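Local atomic coordinates of 3-oxo-tetronate kinase (Haemophilus influenzae, PDB entry 1YZY), a protein that catalyses the ATP-dependent phosphorylation of 3-oxo-tetronate to 3-oxo-tetronate 4-phosphate, acting on both the L and the D form of 3-dehydroerythronate. Residues G165-A170 against R192-D197; D107-T112 against L216-S221. One frame throughout, in Å; residues are numbered along the deposited sequence.

Contact 1 of 2, residues G165-A170 against R192-D197; sequences GLVAYA and RYAVVD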
loop_
_atom_site.group_PDB
_atom_site.type_symbol
_atom_site.label_atom_id
_atom_site.label_comp_id
_atom_site.label_asym_id
_atom_site.label_seq_id
_atom_site.Cartn_x
_atom_site.Cartn_y
_atom_site.Cartn_z
ATOM N N GLY A 165 -10.647 -20.286 17.018
ATOM C CA GLY A 165 -9.945 -20.639 18.244
ATOM C C GLY A 165 -8.897 -19.622 18.658
ATOM O O GLY A 165 -8.847 -18.525 18.105
ATOM N N LEU A 166 -8.085 -19.966 19.657
ATOM C CA LEU A 166 -7.022 -19.072 20.141
ATOM C C LEU A 166 -5.801 -19.870 20.628
ATOM O O LEU A 166 -5.869 -20.945 21.235
ATOM C CB LEU A 166 -7.523 -18.203 21.297
ATOM C CG LEU A 166 -6.461 -17.346 21.997
ATOM C CD1 LEU A 166 -6.074 -16.183 21.116
ATOM C CD2 LEU A 166 -6.974 -16.831 23.323
ATOM N N VAL A 167 -4.650 -19.300 20.280
ATOM C CA VAL A 167 -3.291 -19.697 20.633
ATOM C C VAL A 167 -2.839 -18.642 21.608
ATOM O O VAL A 167 -2.318 -17.637 21.125
ATOM C CB VAL A 167 -2.287 -19.827 19.464
ATOM C CG1 VAL A 167 -0.933 -20.359 19.987
ATOM C CG2 VAL A 167 -2.850 -20.765 18.374
ATOM N N ALA A 168 -3.039 -18.795 22.917
ATOM C CA ALA A 168 -2.660 -17.745 23.835
ATOM C C ALA A 168 -1.180 -17.409 23.965
ATOM O O ALA A 168 -0.307 -18.203 23.608
ATOM C CB ALA A 168 -3.248 -18.102 25.192
ATOM N N TYR A 169 -0.930 -16.202 24.459
ATOM C CA TYR A 169 0.406 -15.669 24.690
ATOM C C TYR A 169 1.320 -16.700 25.351
ATOM O O TYR A 169 2.416 -16.988 24.859
ATOM C CB TYR A 169 0.286 -14.428 25.585
ATOM C CG TYR A 169 1.588 -13.924 26.174
ATOM C CD1 TYR A 169 2.476 -13.158 25.409
ATOM C CD2 TYR A 169 1.935 -14.213 27.497
ATOM C CE1 TYR A 169 3.674 -12.692 25.949
ATOM C CE2 TYR A 169 3.131 -13.752 28.045
ATOM C CZ TYR A 169 3.994 -12.991 27.266
ATOM O OH TYR A 169 5.163 -12.516 27.808
ATOM N N ALA A 170 0.853 -17.234 26.479
ATOM C CA ALA A 170 1.592 -18.222 27.251
ATOM C C ALA A 170 2.155 -19.350 26.397
ATOM O O ALA A 170 3.203 -19.915 26.722
ATOM C CB ALA A 170 0.710 -18.776 28.351
ATOM N N ARG A 192 -11.741 -23.810 12.500
ATOM C CA ARG A 192 -11.350 -23.570 11.112
ATOM C C ARG A 192 -10.315 -22.436 11.023
ATOM O O ARG A 192 -9.571 -22.330 10.036
ATOM C CB ARG A 192 -12.596 -23.245 10.273
ATOM C CG ARG A 192 -12.393 -23.263 8.762
ATOM C CD ARG A 192 -13.714 -23.011 8.035
ATOM N NE ARG A 192 -13.597 -22.949 6.574
ATOM C CZ ARG A 192 -13.311 -23.982 5.787
ATOM N NH1 ARG A 192 -13.246 -23.809 4.477
ATOM N NH2 ARG A 192 -13.055 -25.178 6.300
ATOM N N TYR A 193 -10.299 -21.572 12.037
ATOM C CA TYR A 193 -9.355 -20.452 12.109
ATOM C C TYR A 193 -8.824 -20.334 13.534
ATOM O O TYR A 193 -9.487 -20.741 14.496
ATOM C CB TYR A 193 -10.013 -19.114 11.741
ATOM C CG TYR A 193 -11.293 -19.235 10.955
ATOM C CD1 TYR A 193 -12.531 -19.143 11.596
ATOM C CD2 TYR A 193 -11.271 -19.474 9.574
ATOM C CE1 TYR A 193 -13.713 -19.293 10.889
ATOM C CE2 TYR A 193 -12.446 -19.625 8.856
ATOM C CZ TYR A 193 -13.662 -19.534 9.520
ATOM O OH TYR A 193 -14.825 -19.696 8.818
ATOM N N ALA A 194 -7.668 -19.689 13.662
ATOM C CA ALA A 194 -7.034 -19.504 14.954
ATOM C C ALA A 194 -6.416 -18.137 15.128
ATOM O O ALA A 194 -5.516 -17.764 14.380
ATOM C CB ALA A 194 -5.963 -20.563 15.157
ATOM N N VAL A 195 -6.924 -17.388 16.104
ATOM C CA VAL A 195 -6.386 -16.078 16.453
ATOM C C VAL A 195 -5.109 -16.397 17.252
ATOM O O VAL A 195 -5.035 -17.424 17.933
ATOM C CB VAL A 195 -7.376 -15.279 17.356
ATOM C CG1 VAL A 195 -6.749 -13.976 17.854
ATOM C CG2 VAL A 195 -8.648 -14.978 16.592
ATOM N N VAL A 196 -4.081 -15.573 17.101
ATOM C CA VAL A 196 -2.834 -15.794 17.815
ATOM C C VAL A 196 -2.416 -14.483 18.477
ATOM O O VAL A 196 -2.396 -13.422 17.845
ATOM C CB VAL A 196 -1.711 -16.308 16.879
ATOM C CG1 VAL A 196 -0.460 -16.651 17.681
ATOM C CG2 VAL A 196 -2.168 -17.536 16.108
ATOM N N ASP A 197 -2.155 -14.560 19.777
ATOM C CA ASP A 197 -1.745 -13.409 20.561
ATOM C C ASP A 197 -0.390 -12.840 20.139
ATOM O O ASP A 197 0.420 -13.518 19.496
ATOM C CB ASP A 197 -1.678 -13.795 22.041
ATOM C CG ASP A 197 -3.027 -13.752 22.727
ATOM O OD1 ASP A 197 -4.045 -13.469 22.064
ATOM O OD2 ASP A 197 -3.061 -13.988 23.951
#

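Contact 2 of 2, residues D107-T112 against L216-S221; sequences DFTVIT and LVTGGS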
loop_
_atom_site.group_PDB
_atom_site.type_symbol
_atom_site.label_atom_id
_atom_site.label_comp_id
_atom_site.label_asym_id
_atom_site.label_seq_id
_atom_site.Cartn_x
_atom_site.Cartn_y
_atom_site.Cartn_z
ATOM N N ASP A 107 -8.499 -26.447 5.275
ATOM C CA ASP A 107 -9.529 -26.263 6.293
ATOM C C ASP A 107 -9.095 -25.557 7.568
ATOM O O ASP A 107 -9.826 -25.548 8.552
ATOM C CB ASP A 107 -10.219 -27.600 6.619
ATOM C CG ASP A 107 -9.264 -28.778 6.603
ATOM O OD1 ASP A 107 -8.342 -28.820 7.444
ATOM O OD2 ASP A 107 -9.439 -29.671 5.744
ATOM N N PHE A 108 -7.929 -24.923 7.539
ATOM C CA PHE A 108 -7.442 -24.210 8.713
ATOM C C PHE A 108 -6.506 -23.074 8.310
ATOM O O PHE A 108 -5.741 -23.205 7.354
ATOM C CB PHE A 108 -6.713 -25.186 9.662
ATOM C CG PHE A 108 -6.364 -24.592 11.005
ATOM C CD1 PHE A 108 -7.364 -24.226 11.902
ATOM C CD2 PHE A 108 -5.040 -24.386 11.365
ATOM C CE1 PHE A 108 -7.048 -23.659 13.135
ATOM C CE2 PHE A 108 -4.714 -23.815 12.604
ATOM C CZ PHE A 108 -5.720 -23.453 13.484
ATOM N N THR A 109 -6.563 -21.971 9.047
ATOM C CA THR A 109 -5.702 -20.819 8.787
ATOM C C THR A 109 -5.615 -19.990 10.066
ATOM O O THR A 109 -6.315 -20.286 11.032
ATOM C CB THR A 109 -6.256 -19.941 7.611
ATOM O OG1 THR A 109 -5.278 -18.962 7.228
ATOM C CG2 THR A 109 -7.543 -19.216 8.017
ATOM N N VAL A 110 -4.739 -18.984 10.081
ATOM C CA VAL A 110 -4.571 -18.097 11.241
ATOM C C VAL A 110 -5.115 -16.688 10.996
ATOM O O VAL A 110 -5.254 -16.248 9.859
ATOM C CB VAL A 110 -3.085 -17.976 11.674
ATOM C CG1 VAL A 110 -2.506 -19.350 11.926
ATOM C CG2 VAL A 110 -2.270 -17.228 10.620
ATOM N N ILE A 111 -5.385 -15.980 12.084
ATOM C CA ILE A 111 -5.913 -14.626 12.024
ATOM C C ILE A 111 -5.061 -13.750 12.927
ATOM O O ILE A 111 -4.902 -14.053 14.109
ATOM C CB ILE A 111 -7.381 -14.603 12.520
ATOM C CG1 ILE A 111 -8.275 -15.351 11.532
ATOM C CG2 ILE A 111 -7.852 -13.184 12.804
ATOM C CD1 ILE A 111 -9.687 -15.479 11.999
ATOM N N THR A 112 -4.498 -12.678 12.383
ATOM C CA THR A 112 -3.691 -11.781 13.194
ATOM C C THR A 112 -3.436 -10.398 12.623
ATOM O O THR A 112 -2.624 -10.228 11.722
ATOM C CB THR A 112 -2.332 -12.418 13.614
ATOM O OG1 THR A 112 -1.544 -11.450 14.322
ATOM C CG2 THR A 112 -1.554 -12.918 12.403
ATOM N N LEU A 216 -2.388 -21.015 3.193
ATOM C CA LEU A 216 -3.041 -19.723 3.390
ATOM C C LEU A 216 -2.929 -19.150 4.814
ATOM O O LEU A 216 -3.082 -19.867 5.802
ATOM C CB LEU A 216 -4.530 -19.837 3.037
ATOM C CG LEU A 216 -5.395 -18.626 3.387
ATOM C CD1 LEU A 216 -5.037 -17.455 2.477
ATOM C CD2 LEU A 216 -6.863 -18.973 3.263
ATOM N N VAL A 217 -2.653 -17.853 4.905
ATOM C CA VAL A 217 -2.580 -17.169 6.185
ATOM C C VAL A 217 -3.292 -15.823 6.022
ATOM O O VAL A 217 -3.436 -15.331 4.906
ATOM C CB VAL A 217 -1.112 -16.955 6.671
ATOM C CG1 VAL A 217 -0.361 -18.282 6.733
ATOM C CG2 VAL A 217 -0.388 -15.986 5.794
ATOM N N THR A 218 -3.772 -15.251 7.123
ATOM C CA THR A 218 -4.467 -13.965 7.082
ATOM C C THR A 218 -3.950 -13.018 8.175
ATOM O O THR A 218 -3.344 -13.455 9.159
ATOM C CB THR A 218 -6.022 -14.123 7.226
ATOM O OG1 THR A 218 -6.395 -14.183 8.608
ATOM C CG2 THR A 218 -6.523 -15.374 6.520
ATOM N N GLY A 219 -4.104 -11.717 7.951
ATOM C CA GLY A 219 -3.661 -10.756 8.941
ATOM C C GLY A 219 -3.407 -9.372 8.389
ATOM O O GLY A 219 -3.841 -9.047 7.286
ATOM N N GLY A 220 -2.779 -8.529 9.202
ATOM C CA GLY A 220 -2.440 -7.185 8.773
ATOM C C GLY A 220 -1.065 -7.221 8.126
ATOM O O GLY A 220 -0.749 -8.155 7.387
ATOM N N SER A 221 -0.243 -6.209 8.383
ATOM C CA SER A 221 1.100 -6.186 7.807
ATOM C C SER A 221 2.132 -6.856 8.715
ATOM O O SER A 221 3.176 -7.308 8.245
ATOM C CB SER A 221 1.532 -4.755 7.526
ATOM O OG SER A 221 0.674 -4.136 6.589
HETATM O O HOH W 1 -3.492 -23.080 5.109
#

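Contact 1 of 2, residues G165-A170 against R192-D197
Asp197 OD2 receives two backbone N-H groups: that of Tyr169, with N 3.1 Å away, and that of Asn124. The Tyr169 N-H comes in on the anti side of the carboxylate, 34° out of its plane, and the bond is bent. Asp197 OD1 takes the amide of Gly125, so backbone engages both oxygens of this buried carboxylate, one amide belonging to the first turn of helix 169-172. CG stands anti to the carbonyl carbon, beside the backbone N of Asp197 (chi1 -82°). That N makes a weak bond to Val167 O at 3.4 Å. Earlier in both segments, strands 165-167 and 193-196 pair in parallel through hydrogen bonds from Gly165 N to Tyr193 O (2.8 Å), Val195 N to Gly165 O and Val167 N to Val195 O. On one face Leu166 CD1 lies 4.0 Å from Val195 CG1 and 3.5 Å from Asp197 OD1. On the other, the side chains of Val167 and Val196 project together, their CG2 methyls 4.0 Å apart. Helix 176-188, between the strands in sequence, packs on Val167 and Ala194 to complete a beta-alpha-beta crossover; helix 152-159 packs on Leu166 and Val195 through Met153, and strand 120-123 touches Val195 and Asp197.

Contact 2 of 2, residues D107-T112 against L216-S221
Strands 109-111 and 216-219 run nearly parallel, 9° apart with their axes 5.1 Å from each other at the closest, and two threonine hydroxyls and a water supplement a sparse set of backbone bonds. Val110 O is held by two donors of Thr218: OG1 at 2.7 Å, in the carbonyl plane and on a lone pair, and the backbone N in a weak, bent bond. A chi1 of 85°, between the backbone N and the carbonyl carbon, turns Thr218 OG1 to Val110 O; the hydroxyl also bonds Tyr81 OH. Thr109 answers from the other strand. With OG1 anti to the backbone N (chi1 -170°), it donates to Leu216 O at 2.8 Å from well above the carbonyl plane. A water accepts from Leu216 N and donates to Phe108 O, bridging the residue before strand 109-111 to the start of strand 216-219. Farther on, Gly220 N bonds Thr112 O at 3.0 Å, and Gly219, whose backbone angles call for glycine, brings its CA to 3.0 Å from the same oxygen. Val110 CG2 rests 4.1 Å from Val217 CB, the two valines side by side. Two nearly parallel strands that lack regular pairing are thus joined within a buried, partly polar seam.

The two contacts lie with their centres about 11 Å apart, both within the sugar-binding N-terminal domain. Along the chain the order is 107-112, 165-170, 192-197, 216-221, so contact 1 is formed wholly by chain between the two halves of contact 2. Strand 193-196 is central in a three-stranded parallel sheet, flanked by 164-167 on one side and 109-111 on the other; probable backbone bonds from Ala194 to Thr109 and Ile111 join the contacts directly, and Phe108 packs on Ala194. Strand 216-219 pairs instead with strand 77-80. Contact 1 therefore builds the small sheet, and contact 2 couples its edge to the rest of the domain, away from the residues that probably bind ATP.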